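PDB 1E5D: Rubredoxin\:oxygen oxidoreductase from Desulfovibrio gigas, which catalyses the four-electron reduction of one oxygen molecule to two water molecules, using a diiron centre and flavin mononucleotide. Local coordinates for residues L105-K108 with A109-H113; Q241-V244 with E245-E248; L385-M388 with A389-A393. All coordinates share one frame; numbering follows the deposited sequence.

Interaction 1: residues L105-K108 with A109-H113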
ATOM      1  N   LEU A 105       4.354  32.225  10.568  1.00 28.18           N
ATOM      2  CA  LEU A 105       4.283  31.151   9.565  1.00 28.35           C
ATOM      3  C   LEU A 105       2.827  30.760   9.358  1.00 25.18           C
ATOM      4  O   LEU A 105       2.413  30.416   8.254  1.00 26.19           O
ATOM      5  CB  LEU A 105       5.163  29.966   9.957  1.00 22.46           C
ATOM      6  CG  LEU A 105       6.663  30.229   9.728  1.00 25.35           C
ATOM      7  CD1 LEU A 105       7.523  29.132  10.319  1.00 19.43           C
ATOM      8  CD2 LEU A 105       6.930  30.386   8.239  1.00 26.06           C
ATOM      9  N   GLY A 106       2.026  30.860  10.419  1.00 17.96           N
ATOM     10  CA  GLY A 106       0.592  30.694  10.251  1.00 24.40           C
ATOM     11  C   GLY A 106      -0.030  31.658   9.269  1.00 25.37           C
ATOM     12  O   GLY A 106      -0.919  31.334   8.476  1.00 27.60           O
ATOM     13  N   GLN A 107       0.396  32.927   9.264  1.00 24.89           N
ATOM     14  CA  GLN A 107      -0.328  33.819   8.339  1.00 29.01           C
ATOM     15  C   GLN A 107       0.042  33.442   6.909  1.00 22.47           C
ATOM     16  O   GLN A 107      -0.727  33.582   5.958  1.00 13.80           O
ATOM     17  CB  GLN A 107      -0.039  35.271   8.682  1.00 31.48           C
ATOM     18  CG  GLN A 107       0.840  36.006   7.683  1.00 39.32           C
ATOM     19  CD  GLN A 107       0.005  36.729   6.640  1.00 44.18           C
ATOM     20  OE1 GLN A 107      -0.928  37.457   6.978  1.00 77.30           O
ATOM     21  NE2 GLN A 107       0.355  36.509   5.379  1.00 35.54           N
ATOM     22  N   LYS A 108       1.267  32.935   6.793  1.00 20.87           N
ATOM     23  CA  LYS A 108       1.752  32.455   5.506  1.00 28.59           C
ATOM     24  C   LYS A 108       0.836  31.347   4.992  1.00 27.83           C
ATOM     25  O   LYS A 108       0.247  31.419   3.916  1.00 26.39           O
ATOM     26  CB  LYS A 108       3.184  31.949   5.638  1.00 35.36           C
ATOM     27  CG  LYS A 108       4.210  32.582   4.721  1.00 45.32           C
ATOM     28  CD  LYS A 108       4.675  33.941   5.209  1.00 56.29           C
ATOM     29  CE  LYS A 108       4.820  34.918   4.053  1.00 69.73           C
ATOM     30  NZ  LYS A 108       3.788  35.993   4.072  1.00 75.36           N
ATOM     31  N   ALA A 109       0.726  30.295   5.805  1.00 21.27           N
ATOM     32  CA  ALA A 109      -0.122  29.169   5.433  1.00 18.73           C
ATOM     33  C   ALA A 109      -1.564  29.631   5.280  1.00 24.43           C
ATOM     34  O   ALA A 109      -2.356  29.076   4.512  1.00 22.05           O
ATOM     35  CB  ALA A 109       0.010  28.066   6.467  1.00  6.05           C
ATOM     36  N   MET A 110      -1.937  30.677   6.026  1.00 21.76           N
ATOM     37  CA  MET A 110      -3.340  31.089   5.923  1.00 19.11           C
ATOM     38  C   MET A 110      -3.627  31.637   4.534  1.00 23.63           C
ATOM     39  O   MET A 110      -4.752  31.547   4.031  1.00 18.68           O
ATOM     40  CB  MET A 110      -3.670  32.103   7.004  1.00 18.37           C
ATOM     41  CG  MET A 110      -5.154  32.409   7.140  1.00 14.24           C
ATOM     42  SD  MET A 110      -5.419  33.616   8.462  1.00 26.06           S
ATOM     43  CE  MET A 110      -5.049  32.591   9.890  1.00 24.01           C
ATOM     44  N   GLU A 111      -2.626  32.214   3.862  1.00 27.86           N
ATOM     45  CA  GLU A 111      -2.945  32.733   2.529  1.00 36.41           C
ATOM     46  C   GLU A 111      -2.956  31.625   1.476  1.00 30.72           C
ATOM     47  O   GLU A 111      -3.839  31.650   0.612  1.00 23.06           O
ATOM     48  CB  GLU A 111      -1.988  33.839   2.091  1.00 43.48           C
ATOM     49  CG  GLU A 111      -0.937  34.232   3.111  1.00 60.20           C
ATOM     50  CD  GLU A 111       0.064  35.230   2.553  1.00 72.23           C
ATOM     51  OE1 GLU A 111       1.080  34.786   1.975  1.00 89.69           O
ATOM     52  OE2 GLU A 111      -0.166  36.453   2.692  1.00 67.94           O
ATOM     53  N   SER A 112      -2.020  30.679   1.526  1.00 20.00           N
ATOM     54  CA  SER A 112      -1.981  29.629   0.506  1.00 22.20           C
ATOM     55  C   SER A 112      -3.084  28.593   0.683  1.00 18.67           C
ATOM     56  O   SER A 112      -3.337  27.775  -0.197  1.00 24.18           O
ATOM     57  CB  SER A 112      -0.616  28.946   0.524  1.00 19.20           C
ATOM     58  OG  SER A 112      -0.324  28.460   1.824  1.00 29.96           O
ATOM     59  N   HIS A 113      -3.757  28.618   1.826  1.00 17.52           N
ATOM     60  CA  HIS A 113      -4.943  27.802   2.025  1.00 22.56           C
ATOM     61  C   HIS A 113      -6.204  28.599   1.679  1.00 26.09           C
ATOM     62  O   HIS A 113      -7.114  28.064   1.037  1.00 30.37           O
ATOM     63  CB  HIS A 113      -5.076  27.310   3.460  1.00 19.82           C
ATOM     64  CG  HIS A 113      -4.318  26.087   3.840  1.00 24.02           C
ATOM     65  ND1 HIS A 113      -2.995  26.080   4.211  1.00 21.90           N
ATOM     66  CD2 HIS A 113      -4.719  24.794   3.920  1.00 28.91           C
ATOM     67  CE1 HIS A 113      -2.611  24.853   4.495  1.00 28.99           C
ATOM     68  NE2 HIS A 113      -3.645  24.045   4.323  1.00 30.01           N
TER
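Ala109 N bonds almost straight to Leu105 O across the turn (3.0 Å, 171° at the hydrogen), the soundest of the backbone bonds that join 105-108 to 109-113. Next along, Ala109 O accepts from both N and ND1 of His113, which approach from opposite faces of the carbonyl; ND1 is 3.1 Å from this Ala109 O. Gln107 and Glu111, one helical turn apart, add a weak hydrogen bond from NE2 of Gln107 to OE2 of Glu111 (2.7 Å, bent to 128°), the amide and carboxylate planes standing 70° apart. While OE2 faces the amide of Gln107, OE1 faces the ammonium group of Lys108, whose chain runs alongside that of Glu111 in the same direction; NZ of Lys108 lies 3.6 Å from OE1 of Glu111, a long salt bridge. Ser112 OG hydrogen-bonds to OD1 of Asn375 of the second subunit. Met110, with CG anti to its own N (chi1 -170°), sends its chain inward onto Ile100, Thr102 and Val121. Helix 104-114 is thereby seated on strands 99-103 and 121-124, as the crossover of a beta-alpha-beta unit in the lactamase-like domain.

Interaction 2: residues Q241-V244 with E245-E248; sequences QKYV and EYAE
Helix 233-248 reaches its final two turns here, in the lactamase-like part of the chain, and Lys242 and Tyr246 make close side-chain contact along it. The lysine chain crosses the tyrosine ring at a slant: CB of Lys242 stands 4.3 Å from the centroid of the Tyr246 ring and over its face, a CH-pi contact, while CD of Lys242 continues to 3.3 Å from the Tyr246 OH. Bends at chi2 and chi3 carry the lysine past the phenol to Glu245, beside which it runs in the same direction. There NZ of Lys242 forms a salt bridge with OE2 of Glu245 at 3.1 Å, reaching this oxygen from above the carboxylate plane, and a weaker bond with OE1. Glu245 is fully extended, with CG anti to the backbone N (chi1 -180°), which places its carboxylate alongside the lysine's end.

Over a face of the Tyr246 ring also lies the carbonyl oxygen of Lys242, displaced toward the rim. The motif is the i to i+4 repeat of an alpha-helix, with Glu245 N bonded to Gln241 O at 3.0 Å and Ala247 N to Tyr243 O at 2.7 Å. Three residues apart rather than four, Tyr243 and Tyr246 meet obliquely, their planes 53° apart and CD1 of Tyr243 3.8 Å from CD2 of Tyr246.

Both phenols are anchored on neighbouring parts of the fold. Tyr246 OH bonds to Glu187 of helix 183-198, which also lies at long, weak ion-pair range of Lys242 NZ, whereas Tyr243 OH bonds to the backbone N of Phe167, and the Tyr243 ring meets that of Tyr194 edge-to-face. On the flank toward helix 202-214, Val244 packs on Ile209 and Ala247 on Leu206, and the Tyr243 side chain lies about 7 Å from that of Asp165, an iron ligand.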
ATOM      1  N   GLN A 241       5.828  14.261  30.308  1.00 21.11           N
ATOM      2  CA  GLN A 241       6.727  13.147  30.558  1.00 29.47           C
ATOM      3  C   GLN A 241       6.833  12.280  29.304  1.00 27.90           C
ATOM      4  O   GLN A 241       7.887  12.078  28.716  1.00 40.04           O
ATOM      5  CB  GLN A 241       6.194  12.306  31.708  1.00 47.72           C
ATOM      6  CG  GLN A 241       6.944  12.340  33.022  1.00 65.32           C
ATOM      7  CD  GLN A 241       6.429  11.267  33.972  1.00 81.39           C
ATOM      8  OE1 GLN A 241       5.882  10.245  33.552  1.00 98.85           O
ATOM      9  NE2 GLN A 241       6.604  11.509  35.267  1.00 96.11           N
ATOM     10  N   LYS A 242       5.666  11.786  28.913  1.00 30.61           N
ATOM     11  CA  LYS A 242       5.478  10.894  27.782  1.00 25.50           C
ATOM     12  C   LYS A 242       6.034  11.451  26.482  1.00 22.30           C
ATOM     13  O   LYS A 242       6.730  10.727  25.772  1.00 14.81           O
ATOM     14  CB  LYS A 242       3.975  10.596  27.660  1.00 19.47           C
ATOM     15  CG  LYS A 242       3.567   9.512  28.659  1.00 24.73           C
ATOM     16  CD  LYS A 242       3.934   8.137  28.106  1.00 35.07           C
ATOM     17  CE  LYS A 242       4.494   7.235  29.191  1.00 38.69           C
ATOM     18  NZ  LYS A 242       4.768   5.858  28.692  1.00 45.13           N
ATOM     19  N   TYR A 243       5.743  12.714  26.174  1.00 18.15           N
ATOM     20  CA  TYR A 243       6.232  13.283  24.921  1.00 18.69           C
ATOM     21  C   TYR A 243       7.750  13.221  24.865  1.00 21.29           C
ATOM     22  O   TYR A 243       8.330  12.911  23.826  1.00 32.52           O
ATOM     23  CB  TYR A 243       5.741  14.729  24.724  1.00 15.09           C
ATOM     24  CG  TYR A 243       4.578  14.721  23.751  1.00 14.49           C
ATOM     25  CD1 TYR A 243       3.555  13.800  23.971  1.00 15.03           C
ATOM     26  CD2 TYR A 243       4.490  15.570  22.664  1.00 11.46           C
ATOM     27  CE1 TYR A 243       2.469  13.741  23.123  1.00 11.89           C
ATOM     28  CE2 TYR A 243       3.398  15.506  21.810  1.00 10.51           C
ATOM     29  CZ  TYR A 243       2.392  14.589  22.044  1.00  9.83           C
ATOM     30  OH  TYR A 243       1.296  14.506  21.208  1.00 13.61           O
ATOM     31  N   VAL A 244       8.363  13.515  26.012  1.00 20.86           N
ATOM     32  CA  VAL A 244       9.816  13.407  26.118  1.00 19.79           C
ATOM     33  C   VAL A 244      10.248  11.972  25.839  1.00 15.45           C
ATOM     34  O   VAL A 244      11.130  11.695  25.044  1.00 18.08           O
ATOM     35  CB  VAL A 244      10.309  13.848  27.505  1.00 23.30           C
ATOM     36  CG1 VAL A 244      11.799  13.570  27.657  1.00 18.47           C
ATOM     37  CG2 VAL A 244      10.010  15.321  27.732  1.00 19.85           C
ATOM     38  N   GLU A 245       9.603  11.031  26.505  1.00  8.07           N
ATOM     39  CA  GLU A 245       9.826   9.614  26.254  1.00 16.15           C
ATOM     40  C   GLU A 245       9.560   9.253  24.798  1.00 23.83           C
ATOM     41  O   GLU A 245      10.346   8.550  24.157  1.00 24.90           O
ATOM     42  CB  GLU A 245       8.923   8.797  27.171  1.00 20.11           C
ATOM     43  CG  GLU A 245       9.040   7.289  27.038  1.00 36.04           C
ATOM     44  CD  GLU A 245       8.128   6.592  28.040  1.00 49.92           C
ATOM     45  OE1 GLU A 245       7.829   7.230  29.076  1.00 51.62           O
ATOM     46  OE2 GLU A 245       7.728   5.436  27.788  1.00 53.60           O
ATOM     47  N   TYR A 246       8.436   9.720  24.249  1.00 17.60           N
ATOM     48  CA  TYR A 246       8.178   9.419  22.844  1.00 22.37           C
ATOM     49  C   TYR A 246       9.308   9.958  21.971  1.00 19.98           C
ATOM     50  O   TYR A 246       9.779   9.246  21.087  1.00 18.62           O
ATOM     51  CB  TYR A 246       6.838   9.991  22.357  1.00 26.18           C
ATOM     52  CG  TYR A 246       5.639   9.442  23.100  1.00 15.98           C
ATOM     53  CD1 TYR A 246       5.718   8.185  23.695  1.00  5.34           C
ATOM     54  CD2 TYR A 246       4.453  10.153  23.219  1.00  8.31           C
ATOM     55  CE1 TYR A 246       4.646   7.647  24.382  1.00  6.26           C
ATOM     56  CE2 TYR A 246       3.379   9.620  23.909  1.00  9.22           C
ATOM     57  CZ  TYR A 246       3.481   8.371  24.486  1.00  7.73           C
ATOM     58  OH  TYR A 246       2.433   7.814  25.180  1.00 20.32           O
ATOM     59  N   ALA A 247       9.727  11.197  22.205  1.00 17.70           N
ATOM     60  CA  ALA A 247      10.736  11.801  21.342  1.00 18.31           C
ATOM     61  C   ALA A 247      12.102  11.152  21.521  1.00 19.87           C
ATOM     62  O   ALA A 247      12.930  11.186  20.603  1.00 30.66           O
ATOM     63  CB  ALA A 247      10.842  13.299  21.607  1.00 16.98           C
ATOM     64  N   GLU A 248      12.351  10.574  22.696  1.00 18.72           N
ATOM     65  CA  GLU A 248      13.673  10.005  22.974  1.00 24.93           C
ATOM     66  C   GLU A 248      13.849   8.658  22.282  1.00 27.59           C
ATOM     67  O   GLU A 248      14.979   8.327  21.915  1.00 25.81           O
ATOM     68  CB  GLU A 248      13.927   9.907  24.483  1.00 28.03           C
ATOM     69  CG  GLU A 248      14.856  10.996  24.991  1.00 38.72           C
ATOM     70  CD  GLU A 248      14.808  11.254  26.477  1.00 48.51           C
ATOM     71  OE1 GLU A 248      14.175  10.485  27.231  1.00 63.30           O
ATOM     72  OE2 GLU A 248      15.422  12.254  26.920  1.00 64.76           O
TER

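Interaction 3: residues L385-M388 with A389-A393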
ATOM      1  N   LEU A 385      18.035 -18.604  10.159  1.00 23.81           N
ATOM      2  CA  LEU A 385      17.218 -17.534  10.735  1.00 26.96           C
ATOM      3  C   LEU A 385      17.398 -17.436  12.240  1.00 30.49           C
ATOM      4  O   LEU A 385      17.566 -16.319  12.744  1.00 31.54           O
ATOM      5  CB  LEU A 385      15.757 -17.757  10.321  1.00 27.96           C
ATOM      6  CG  LEU A 385      15.521 -17.470   8.830  1.00 21.55           C
ATOM      7  CD1 LEU A 385      14.387 -18.307   8.276  1.00 11.55           C
ATOM      8  CD2 LEU A 385      15.264 -15.984   8.630  1.00 24.95           C
ATOM      9  N   LYS A 386      17.378 -18.565  12.943  1.00 27.79           N
ATOM     10  CA  LYS A 386      17.588 -18.579  14.392  1.00 29.50           C
ATOM     11  C   LYS A 386      18.903 -17.892  14.748  1.00 28.91           C
ATOM     12  O   LYS A 386      19.049 -17.125  15.698  1.00 32.35           O
ATOM     13  CB  LYS A 386      17.572 -20.008  14.915  1.00 38.65           C
ATOM     14  CG  LYS A 386      18.368 -20.225  16.188  1.00 54.41           C
ATOM     15  CD  LYS A 386      19.062 -21.581  16.190  1.00 66.19           C
ATOM     16  CE  LYS A 386      20.037 -21.714  17.351  1.00 69.15           C
ATOM     17  NZ  LYS A 386      21.455 -21.601  16.905  1.00 81.53           N
ATOM     18  N   THR A 387      19.901 -18.188  13.921  1.00 17.87           N
ATOM     19  CA  THR A 387      21.189 -17.526  14.029  1.00 23.36           C
ATOM     20  C   THR A 387      21.014 -16.027  13.826  1.00 23.18           C
ATOM     21  O   THR A 387      21.521 -15.217  14.604  1.00 33.17           O
ATOM     22  CB  THR A 387      22.185 -18.070  12.987  1.00 30.29           C
ATOM     23  OG1 THR A 387      22.575 -19.400  13.351  1.00 33.36           O
ATOM     24  CG2 THR A 387      23.454 -17.237  12.947  1.00 15.81           C
ATOM     25  N   MET A 388      20.281 -15.660  12.775  1.00 26.16           N
ATOM     26  CA  MET A 388      20.019 -14.243  12.515  1.00 23.37           C
ATOM     27  C   MET A 388      19.348 -13.580  13.713  1.00 19.26           C
ATOM     28  O   MET A 388      19.790 -12.529  14.178  1.00 27.66           O
ATOM     29  CB  MET A 388      19.154 -14.086  11.265  1.00 24.53           C
ATOM     30  CG  MET A 388      19.153 -12.682  10.692  1.00 28.91           C
ATOM     31  SD  MET A 388      17.778 -12.386   9.554  1.00 32.13           S
ATOM     32  CE  MET A 388      18.272 -10.797   8.877  1.00 94.58           C
ATOM     33  N   ALA A 389      18.292 -14.209  14.214  1.00 17.11           N
ATOM     34  CA  ALA A 389      17.573 -13.767  15.397  1.00 18.60           C
ATOM     35  C   ALA A 389      18.494 -13.631  16.604  1.00 26.20           C
ATOM     36  O   ALA A 389      18.344 -12.723  17.421  1.00 39.83           O
ATOM     37  CB  ALA A 389      16.452 -14.741  15.731  1.00 10.31           C
ATOM     38  N   GLN A 390      19.453 -14.546  16.718  1.00 32.26           N
ATOM     39  CA  GLN A 390      20.381 -14.497  17.847  1.00 28.98           C
ATOM     40  C   GLN A 390      21.357 -13.340  17.722  1.00 21.11           C
ATOM     41  O   GLN A 390      21.634 -12.645  18.704  1.00 24.16           O
ATOM     42  CB  GLN A 390      21.128 -15.826  17.964  1.00 31.89           C
ATOM     43  CG  GLN A 390      20.416 -16.757  18.944  1.00 42.05           C
ATOM     44  CD  GLN A 390      20.894 -18.185  18.808  1.00 49.84           C
ATOM     45  OE1 GLN A 390      21.911 -18.445  18.169  1.00 68.12           O
ATOM     46  NE2 GLN A 390      20.150 -19.101  19.412  1.00 55.14           N
ATOM     47  N   THR A 391      21.878 -13.105  16.522  1.00 13.50           N
ATOM     48  CA  THR A 391      22.754 -11.955  16.329  1.00 16.52           C
ATOM     49  C   THR A 391      22.064 -10.650  16.700  1.00 24.89           C
ATOM     50  O   THR A 391      22.531  -9.866  17.529  1.00 33.72           O
ATOM     51  CB  THR A 391      23.220 -11.888  14.866  1.00 19.58           C
ATOM     52  OG1 THR A 391      23.913 -13.111  14.569  1.00 29.60           O
ATOM     53  CG2 THR A 391      24.193 -10.745  14.633  1.00 18.24           C
ATOM     54  N   ILE A 392      20.914 -10.406  16.072  1.00 28.62           N
ATOM     55  CA  ILE A 392      20.192  -9.161  16.341  1.00 26.60           C
ATOM     56  C   ILE A 392      19.834  -9.045  17.816  1.00 25.08           C
ATOM     57  O   ILE A 392      20.068  -8.015  18.459  1.00 25.58           O
ATOM     58  CB  ILE A 392      18.938  -9.061  15.453  1.00 21.76           C
ATOM     59  CG1 ILE A 392      19.261  -8.818  13.977  1.00 18.91           C
ATOM     60  CG2 ILE A 392      17.988  -8.003  15.986  1.00 11.84           C
ATOM     61  CD1 ILE A 392      18.189  -9.258  13.007  1.00 20.73           C
ATOM     62  N   ALA A 393      19.267 -10.098  18.409  1.00 20.45           N
ATOM     63  CA  ALA A 393      18.927  -9.993  19.828  1.00 23.97           C
ATOM     64  C   ALA A 393      20.158  -9.713  20.680  1.00 29.99           C
ATOM     65  O   ALA A 393      20.081  -8.981  21.665  1.00 35.29           O
ATOM     66  CB  ALA A 393      18.251 -11.258  20.315  1.00 16.28           C
TER
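Thr391 turns its hydroxyl back onto the preceding turn, where OG1 of Thr391 donates to the carbonyl oxygen of Thr387 at 3.2 Å from above the carbonyl plane. The same oxygen receives the backbone N of Thr391 at 2.9 Å, so two donors from a single residue hold it. With OG1 beside its backbone N (chi1 -59°), the threonine has its hydroxyl close to the carbonyl it uses. Thr387 repeats the habit one turn earlier, its own OG1 bonding to the backbone O of Glu383.

A second polar pair lies on another side of the helix. The Lys386 and Gln390 chains run at an angle to each other, CE of Lys386 coming within 3.3 Å of NE2 of Gln390, and the ammonium group NZ of Lys386 makes a weak bond of 3.4 Å to OE1 of Gln390. The lysine gets there by bending at chi2 and chi4, whereas the glutamine is extended beyond CG. Gln390 NE2 has a further weak bond to Glu280, so each half of the amide has a charged neighbour.

On the buried side Met388 and Ile392 touch, with CG of Met388 4.2 Å from CD1 of Ile392. Met388 is extended along its whole length and reaches Val371 and Ala368. Ile392 packs on Ala306 and Ile308 of strand 306-310, and on Phe277 of helix 265-279. A backbone bond joins this pair, Ile392 N meeting Met388 O at 3.1 Å and nearly straight (176°).

Leu385 and the small Ala389, linked by a bond of 2.7 Å from Ala389 N to Leu385 O, face helix 265-279. An amphipathic C-terminal helix laid against a parallel five-stranded sheet of order 2-1-3-4-5 is the arrangement of the flavodoxin fold.

Overall arrangement
The three contacts come in series along the chain, each within a single helix. Interactions 1 and 2 belong to the lactamase-like part that holds the diiron centre, on helices 104-114 and 233-248, with centres 29 Å apart; interaction 3 lies on helix 379-400 of the flavodoxin-like part. Centres of interactions 1 and 3 are 50 Å apart on opposite sides of the chain's centre, while interactions 2 and 3 come within about 17 Å at their nearest atoms. None touches another. Helix 104-114 also meets the second subunit, whose flavodoxin-like part supplies Asn375, consistent with flavin and diiron centre being brought together between subunits.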